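Local atomic coordinates of 401aa long hypothetical glucose-1-phosphate thymidylyltransferase (Sulfolobus tokodaii, PDB entry 2GGO), a protein that catalyses, as a bifunctional enzyme, steps in the synthesis of UDP-N-acetylglucosamine and UDP-N-acetylgalactosamine, and probably also forms dTDP-glucose. Residues A[29-33]-A[34-38]; A[219-222]-A[223-227]. All coordinates share one frame; numbering follows the deposited sequence.

Interaction 1 (A[29-33]-A[34-38]); sequences LSKPL and IEYQI
Lys31 lays its aliphatic chain over one face of the Tyr36 ring, illustrating how a side chain just ahead of a helix can fix an aromatic in the first turn. Lys31 CE stands 3.7 Å from the Tyr36 ring centroid in a CH-pi contact, while Lys31 CG rests 3.5 Å from Tyr36 CE1, nearer the hydroxyl end. The torsions explain this path: CG sits between the backbone N and the carbonyl carbon (chi1 67°), and the extended chain beyond it slants across the ring. NZ keeps an off-centre cation-pi approach, but its salt bridge goes to Glu39. The Tyr36 hydroxyl is hydrogen-bonded to Ile28 O, tethering the ring at its far end. Leu33 contributes mainly through its carbonyl oxygen, which accepts Gln37 N at 3.2 Å and also lies at the edge of the Tyr36 ring. A weak, bent bond from Glu35 N to Pro32 O (3.1 Å) joins strand 31-32 to the helical turn. In this nucleotidyltransferase domain, helix 33-43 rests on the parallel strands 2-6 and 48-53 through Ile34 and Ile38, while the Tyr36 ring meets Phe101 of strand 100-102 edge-to-face.

Interaction 2 (A[219-222]-A[223-227]); sequences NKWA and LDNLV
Trp221 and Ala222 meet Leu226 at the C-terminal end of helix 212-225, a worked example of i to i+4 alpha-helical bonding reinforced by side chains four and five residues apart. The tight part is apolar. Leu226 reaches both partners: CD2 lies 3.6 Å from Trp221 CZ3, and CD1 lies 3.8 Å from Ala222 CB, a small side chain also covered by Leu29. The indole, its CG anti to the backbone N (chi1 -167°), reaches along the helix so that Asn225 CB comes over the face of its six-membered ring, 3.6 Å from the centroid; Tyr205 stacks with the indole as well. An indole cut back to alanine would probably leave Asn225 CB and the Tyr205 ring without the faces they pack on, and Leu226 CD2 without its neighbour CZ3. Asn225 itself is exposed, and the polar flank is looser: Lys220 NZ and Asp224 OD2 stay 6.8 Å apart, the lysine pairing with Glu297 while Asp224 OD1 is hydrogen-bonded to Tyr280 OH. Lys244 NZ bonds to the O atoms of Leu223, Asp224 and Val227, bringing a probable positive charge to the carbonyl end of the helix. Here Ala222 O accepts Leu226 N at 2.8 Å and takes a weak second bond from Asn225 N at 3.4 Å.

How the interactions relate
From the N terminus, interaction 1 comes first, turning strand 31-32 into helix 33-43; interaction 2 follows almost two hundred residues later, near the end of helix 212-225. Each is local, closing only a helical turn or a strand-to-helix junction, and the two stand in series, neither nesting nor crossing. They nevertheless touch in space: Leu29 N makes a probable hydrogen bond to Asn219 OD1 (2.7 Å), and Leu29 CD1 packs against Val227 CG2. Residues 29-38 thus join the nucleotidyltransferase sheet to helix 212-225, where Leu223, and just beyond it Val227, lie against strand 245-247 of the hexapeptide-repeat beta-helix, placing interaction 2 and the start of interaction 1 where the two domains meet.

Interaction 1 (A[29-33]-A[34-38])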
ATOM      1  N   LEU A  29       0.597  -0.568  -9.716  1.00 32.31           N
ATOM      2  CA  LEU A  29       0.325  -0.775 -11.127  1.00 31.89           C
ATOM      3  C   LEU A  29      -0.647  -1.936 -11.217  1.00 33.71           C
ATOM      4  O   LEU A  29      -1.629  -1.986 -10.472  1.00 34.29           O
ATOM      5  CB  LEU A  29       1.622  -1.033 -11.901  1.00 31.39           C
ATOM      6  CG  LEU A  29       2.679   0.064 -11.798  1.00 30.71           C
ATOM      7  CD1 LEU A  29       3.927  -0.259 -12.606  1.00 23.40           C
ATOM      8  CD2 LEU A  29       2.132   1.439 -12.198  1.00 24.30           C
ATOM      9  N   SER A  30      -0.359  -2.926 -12.039  1.00 35.09           N
ATOM     10  CA  SER A  30      -1.339  -3.962 -12.246  1.00 35.84           C
ATOM     11  C   SER A  30      -1.413  -5.100 -11.226  1.00 35.78           C
ATOM     12  O   SER A  30      -2.277  -5.962 -11.368  1.00 37.02           O
ATOM     13  CB  SER A  30      -1.115  -4.566 -13.617  1.00 36.52           C
ATOM     14  OG  SER A  30      -0.025  -5.472 -13.575  1.00 41.22           O
ATOM     15  N   LYS A  31      -0.548  -5.165 -10.213  1.00 35.11           N
ATOM     16  CA  LYS A  31      -0.613  -6.349  -9.340  1.00 34.36           C
ATOM     17  C   LYS A  31      -0.579  -6.022  -7.877  1.00 31.26           C
ATOM     18  O   LYS A  31      -0.039  -4.984  -7.494  1.00 30.82           O
ATOM     19  CB  LYS A  31       0.383  -7.467  -9.761  1.00 34.95           C
ATOM     20  CG  LYS A  31       1.848  -7.162  -9.616  1.00 38.09           C
ATOM     21  CD  LYS A  31       2.727  -8.023 -10.531  1.00 37.96           C
ATOM     22  CE  LYS A  31       4.212  -7.716 -10.229  1.00 42.73           C
ATOM     23  NZ  LYS A  31       5.233  -8.560 -10.919  1.00 46.44           N
ATOM     24  N   PRO A  32      -1.208  -6.880  -7.061  1.00 29.12           N
ATOM     25  CA  PRO A  32      -1.276  -6.564  -5.640  1.00 27.72           C
ATOM     26  C   PRO A  32       0.118  -6.559  -4.968  1.00 27.11           C
ATOM     27  O   PRO A  32       1.051  -7.238  -5.417  1.00 24.83           O
ATOM     28  CB  PRO A  32      -2.195  -7.649  -5.098  1.00 28.07           C
ATOM     29  CG  PRO A  32      -1.984  -8.781  -5.997  1.00 27.70           C
ATOM     30  CD  PRO A  32      -1.875  -8.158  -7.365  1.00 29.00           C
ATOM     31  N   LEU A  33       0.248  -5.765  -3.917  1.00 27.12           N
ATOM     32  CA  LEU A  33       1.427  -5.742  -3.099  1.00 27.24           C
ATOM     33  C   LEU A  33       1.969  -7.160  -2.794  1.00 28.08           C
ATOM     34  O   LEU A  33       3.167  -7.410  -2.954  1.00 30.76           O
ATOM     35  CB  LEU A  33       1.122  -5.019  -1.786  1.00 26.05           C
ATOM     36  CG  LEU A  33       2.280  -4.926  -0.779  1.00 26.39           C
ATOM     37  CD1 LEU A  33       3.416  -4.146  -1.277  1.00 23.54           C
ATOM     38  CD2 LEU A  33       1.757  -4.285   0.466  1.00 27.32           C
ATOM     39  N   ILE A  34       1.112  -8.071  -2.331  1.00 27.50           N
ATOM     40  CA  ILE A  34       1.582  -9.340  -1.815  1.00 26.82           C
ATOM     41  C   ILE A  34       2.222 -10.187  -2.920  1.00 28.34           C
ATOM     42  O   ILE A  34       3.073 -11.040  -2.685  1.00 28.76           O
ATOM     43  CB  ILE A  34       0.468 -10.115  -1.092  1.00 26.74           C
ATOM     44  CG1 ILE A  34       1.142 -11.215  -0.264  1.00 23.39           C
ATOM     45  CG2 ILE A  34      -0.597 -10.630  -2.149  1.00 23.80           C
ATOM     46  CD1 ILE A  34       0.275 -12.022   0.582  1.00 21.54           C
ATOM     47  N   GLU A  35       1.826  -9.912  -4.144  1.00 28.88           N
ATOM     48  CA  GLU A  35       2.374 -10.578  -5.301  1.00 29.58           C
ATOM     49  C   GLU A  35       3.817 -10.197  -5.608  1.00 28.98           C
ATOM     50  O   GLU A  35       4.578 -11.020  -6.148  1.00 28.48           O
ATOM     51  CB  GLU A  35       1.455 -10.233  -6.442  1.00 30.62           C
ATOM     52  CG  GLU A  35       1.818 -10.746  -7.777  1.00 36.04           C
ATOM     53  CD  GLU A  35       0.590 -11.364  -8.478  1.00 45.62           C
ATOM     54  OE1 GLU A  35      -0.371 -11.738  -7.727  1.00 46.95           O
ATOM     55  OE2 GLU A  35       0.602 -11.476  -9.757  1.00 46.14           O
ATOM     56  N   TYR A  36       4.167  -8.934  -5.353  1.00 28.39           N
ATOM     57  CA  TYR A  36       5.559  -8.473  -5.310  1.00 26.32           C
ATOM     58  C   TYR A  36       6.354  -9.136  -4.157  1.00 25.51           C
ATOM     59  O   TYR A  36       7.454  -9.571  -4.360  1.00 25.76           O
ATOM     60  CB  TYR A  36       5.659  -6.941  -5.135  1.00 27.00           C
ATOM     61  CG  TYR A  36       5.168  -6.132  -6.303  1.00 27.29           C
ATOM     62  CD1 TYR A  36       3.858  -5.655  -6.344  1.00 30.40           C
ATOM     63  CD2 TYR A  36       6.006  -5.845  -7.367  1.00 26.59           C
ATOM     64  CE1 TYR A  36       3.402  -4.900  -7.432  1.00 29.29           C
ATOM     65  CE2 TYR A  36       5.578  -5.077  -8.433  1.00 29.33           C
ATOM     66  CZ  TYR A  36       4.275  -4.615  -8.474  1.00 30.96           C
ATOM     67  OH  TYR A  36       3.843  -3.883  -9.563  1.00 30.07           O
ATOM     68  N   GLN A  37       5.817  -9.205  -2.957  1.00 25.32           N
ATOM     69  CA  GLN A  37       6.558  -9.842  -1.892  1.00 25.88           C
ATOM     70  C   GLN A  37       6.875 -11.279  -2.252  1.00 26.17           C
ATOM     71  O   GLN A  37       8.018 -11.693  -2.217  1.00 27.17           O
ATOM     72  CB  GLN A  37       5.785  -9.751  -0.598  1.00 26.15           C
ATOM     73  CG  GLN A  37       5.437  -8.329  -0.314  1.00 27.16           C
ATOM     74  CD  GLN A  37       4.740  -8.183   0.996  1.00 32.08           C
ATOM     75  OE1 GLN A  37       3.885  -9.012   1.360  1.00 32.78           O
ATOM     76  NE2 GLN A  37       5.113  -7.154   1.748  1.00 33.45           N
ATOM     77  N   ILE A  38       5.855 -12.034  -2.633  1.00 26.98           N
ATOM     78  CA  ILE A  38       5.993 -13.453  -2.972  1.00 27.55           C
ATOM     79  C   ILE A  38       7.007 -13.669  -4.083  1.00 28.17           C
ATOM     80  O   ILE A  38       7.785 -14.605  -4.061  1.00 29.21           O
ATOM     81  CB  ILE A  38       4.647 -14.040  -3.386  1.00 26.86           C
ATOM     82  CG1 ILE A  38       3.739 -14.213  -2.155  1.00 24.15           C
ATOM     83  CG2 ILE A  38       4.851 -15.314  -4.225  1.00 23.25           C
ATOM     84  CD1 ILE A  38       2.274 -14.379  -2.589  1.00 23.06           C
TER

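Interaction 2 (A[219-222]-A[223-227])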
ATOM      1  N   ASN A 219       2.951   3.747  -6.168  1.00 25.64           N
ATOM      2  CA  ASN A 219       2.541   3.506  -7.545  1.00 24.65           C
ATOM      3  C   ASN A 219       3.300   4.470  -8.396  1.00 25.18           C
ATOM      4  O   ASN A 219       3.662   4.138  -9.525  1.00 27.17           O
ATOM      5  CB  ASN A 219       1.022   3.759  -7.673  1.00 23.67           C
ATOM      6  CG  ASN A 219       0.223   2.528  -7.662  1.00 18.97           C
ATOM      7  OD1 ASN A 219       0.082   1.866  -8.670  1.00 22.72           O
ATOM      8  ND2 ASN A 219      -0.345   2.195  -6.520  1.00 18.79           N
ATOM      9  N   LYS A 220       3.597   5.655  -7.848  1.00 25.13           N
ATOM     10  CA  LYS A 220       4.431   6.618  -8.598  1.00 24.53           C
ATOM     11  C   LYS A 220       5.828   6.059  -8.768  1.00 25.75           C
ATOM     12  O   LYS A 220       6.330   5.924  -9.880  1.00 24.09           O
ATOM     13  CB  LYS A 220       4.490   7.950  -7.884  1.00 24.66           C
ATOM     14  CG  LYS A 220       3.262   8.845  -8.084  1.00 19.16           C
ATOM     15  CD  LYS A 220       3.472  10.101  -7.330  1.00 21.38           C
ATOM     16  CE  LYS A 220       4.423  11.029  -8.113  1.00 20.06           C
ATOM     17  NZ  LYS A 220       4.488  12.237  -7.281  1.00 23.28           N
ATOM     18  N   TRP A 221       6.432   5.647  -7.658  1.00 27.63           N
ATOM     19  CA  TRP A 221       7.733   4.953  -7.761  1.00 29.25           C
ATOM     20  C   TRP A 221       7.762   3.828  -8.814  1.00 28.80           C
ATOM     21  O   TRP A 221       8.604   3.792  -9.711  1.00 30.28           O
ATOM     22  CB  TRP A 221       8.168   4.417  -6.407  1.00 30.95           C
ATOM     23  CG  TRP A 221       9.614   4.010  -6.481  1.00 33.64           C
ATOM     24  CD1 TRP A 221      10.704   4.814  -6.280  1.00 35.59           C
ATOM     25  CD2 TRP A 221      10.126   2.718  -6.853  1.00 34.42           C
ATOM     26  NE1 TRP A 221      11.861   4.092  -6.481  1.00 35.27           N
ATOM     27  CE2 TRP A 221      11.532   2.807  -6.839  1.00 35.05           C
ATOM     28  CE3 TRP A 221       9.531   1.490  -7.170  1.00 33.87           C
ATOM     29  CZ2 TRP A 221      12.351   1.702  -7.122  1.00 34.47           C
ATOM     30  CZ3 TRP A 221      10.322   0.424  -7.462  1.00 34.72           C
ATOM     31  CH2 TRP A 221      11.727   0.525  -7.445  1.00 35.02           C
ATOM     32  N   ALA A 222       6.844   2.894  -8.702  1.00 28.01           N
ATOM     33  CA  ALA A 222       6.774   1.801  -9.635  1.00 29.90           C
ATOM     34  C   ALA A 222       6.644   2.198 -11.107  1.00 30.36           C
ATOM     35  O   ALA A 222       7.184   1.518 -11.994  1.00 31.41           O
ATOM     36  CB  ALA A 222       5.617   0.838  -9.224  1.00 29.79           C
ATOM     37  N   LEU A 223       5.851   3.243 -11.369  1.00 30.59           N
ATOM     38  CA  LEU A 223       5.633   3.719 -12.723  1.00 31.25           C
ATOM     39  C   LEU A 223       6.964   4.219 -13.239  1.00 32.70           C
ATOM     40  O   LEU A 223       7.362   3.930 -14.382  1.00 34.79           O
ATOM     41  CB  LEU A 223       4.548   4.830 -12.755  1.00 30.33           C
ATOM     42  CG  LEU A 223       4.241   5.359 -14.156  1.00 27.80           C
ATOM     43  CD1 LEU A 223       4.082   4.227 -15.169  1.00 26.34           C
ATOM     44  CD2 LEU A 223       2.999   6.226 -14.088  1.00 28.12           C
ATOM     45  N   ASP A 224       7.683   4.919 -12.376  1.00 33.69           N
ATOM     46  CA  ASP A 224       8.984   5.424 -12.779  1.00 34.99           C
ATOM     47  C   ASP A 224       9.985   4.297 -13.047  1.00 35.93           C
ATOM     48  O   ASP A 224      10.687   4.305 -14.067  1.00 36.09           O
ATOM     49  CB  ASP A 224       9.524   6.360 -11.716  1.00 34.57           C
ATOM     50  CG  ASP A 224       8.868   7.722 -11.757  1.00 33.96           C
ATOM     51  OD1 ASP A 224       8.388   8.143 -12.830  1.00 30.57           O
ATOM     52  OD2 ASP A 224       8.859   8.396 -10.712  1.00 28.43           O
ATOM     53  N   ASN A 225      10.015   3.319 -12.152  1.00 36.93           N
ATOM     54  CA  ASN A 225      11.147   2.417 -12.065  1.00 37.88           C
ATOM     55  C   ASN A 225      10.938   1.036 -12.615  1.00 38.89           C
ATOM     56  O   ASN A 225      11.880   0.467 -13.172  1.00 39.31           O
ATOM     57  CB  ASN A 225      11.624   2.343 -10.633  1.00 38.08           C
ATOM     58  CG  ASN A 225      12.317   3.603 -10.197  1.00 40.39           C
ATOM     59  OD1 ASN A 225      11.702   4.532  -9.650  1.00 41.40           O
ATOM     60  ND2 ASN A 225      13.617   3.664 -10.454  1.00 45.05           N
ATOM     61  N   LEU A 226       9.734   0.479 -12.491  1.00 38.58           N
ATOM     62  CA  LEU A 226       9.586  -0.921 -12.833  1.00 39.12           C
ATOM     63  C   LEU A 226       9.094  -1.224 -14.231  1.00 40.20           C
ATOM     64  O   LEU A 226       9.090  -2.388 -14.615  1.00 41.18           O
ATOM     65  CB  LEU A 226       8.739  -1.667 -11.798  1.00 38.99           C
ATOM     66  CG  LEU A 226       9.125  -1.493 -10.329  1.00 38.22           C
ATOM     67  CD1 LEU A 226       8.036  -2.116  -9.453  1.00 35.00           C
ATOM     68  CD2 LEU A 226      10.509  -2.081  -9.987  1.00 35.36           C
ATOM     69  N   VAL A 227       8.678  -0.212 -14.994  1.00 41.73           N
ATOM     70  CA  VAL A 227       8.054  -0.418 -16.333  1.00 42.24           C
ATOM     71  C   VAL A 227       8.551   0.591 -17.345  1.00 43.60           C
ATOM     72  O   VAL A 227       9.080   1.635 -16.967  1.00 43.82           O
ATOM     73  CB  VAL A 227       6.476  -0.413 -16.339  1.00 42.47           C
ATOM     74  CG1 VAL A 227       5.912  -1.671 -15.702  1.00 41.40           C
ATOM     75  CG2 VAL A 227       5.871   0.875 -15.689  1.00 41.32           C
TER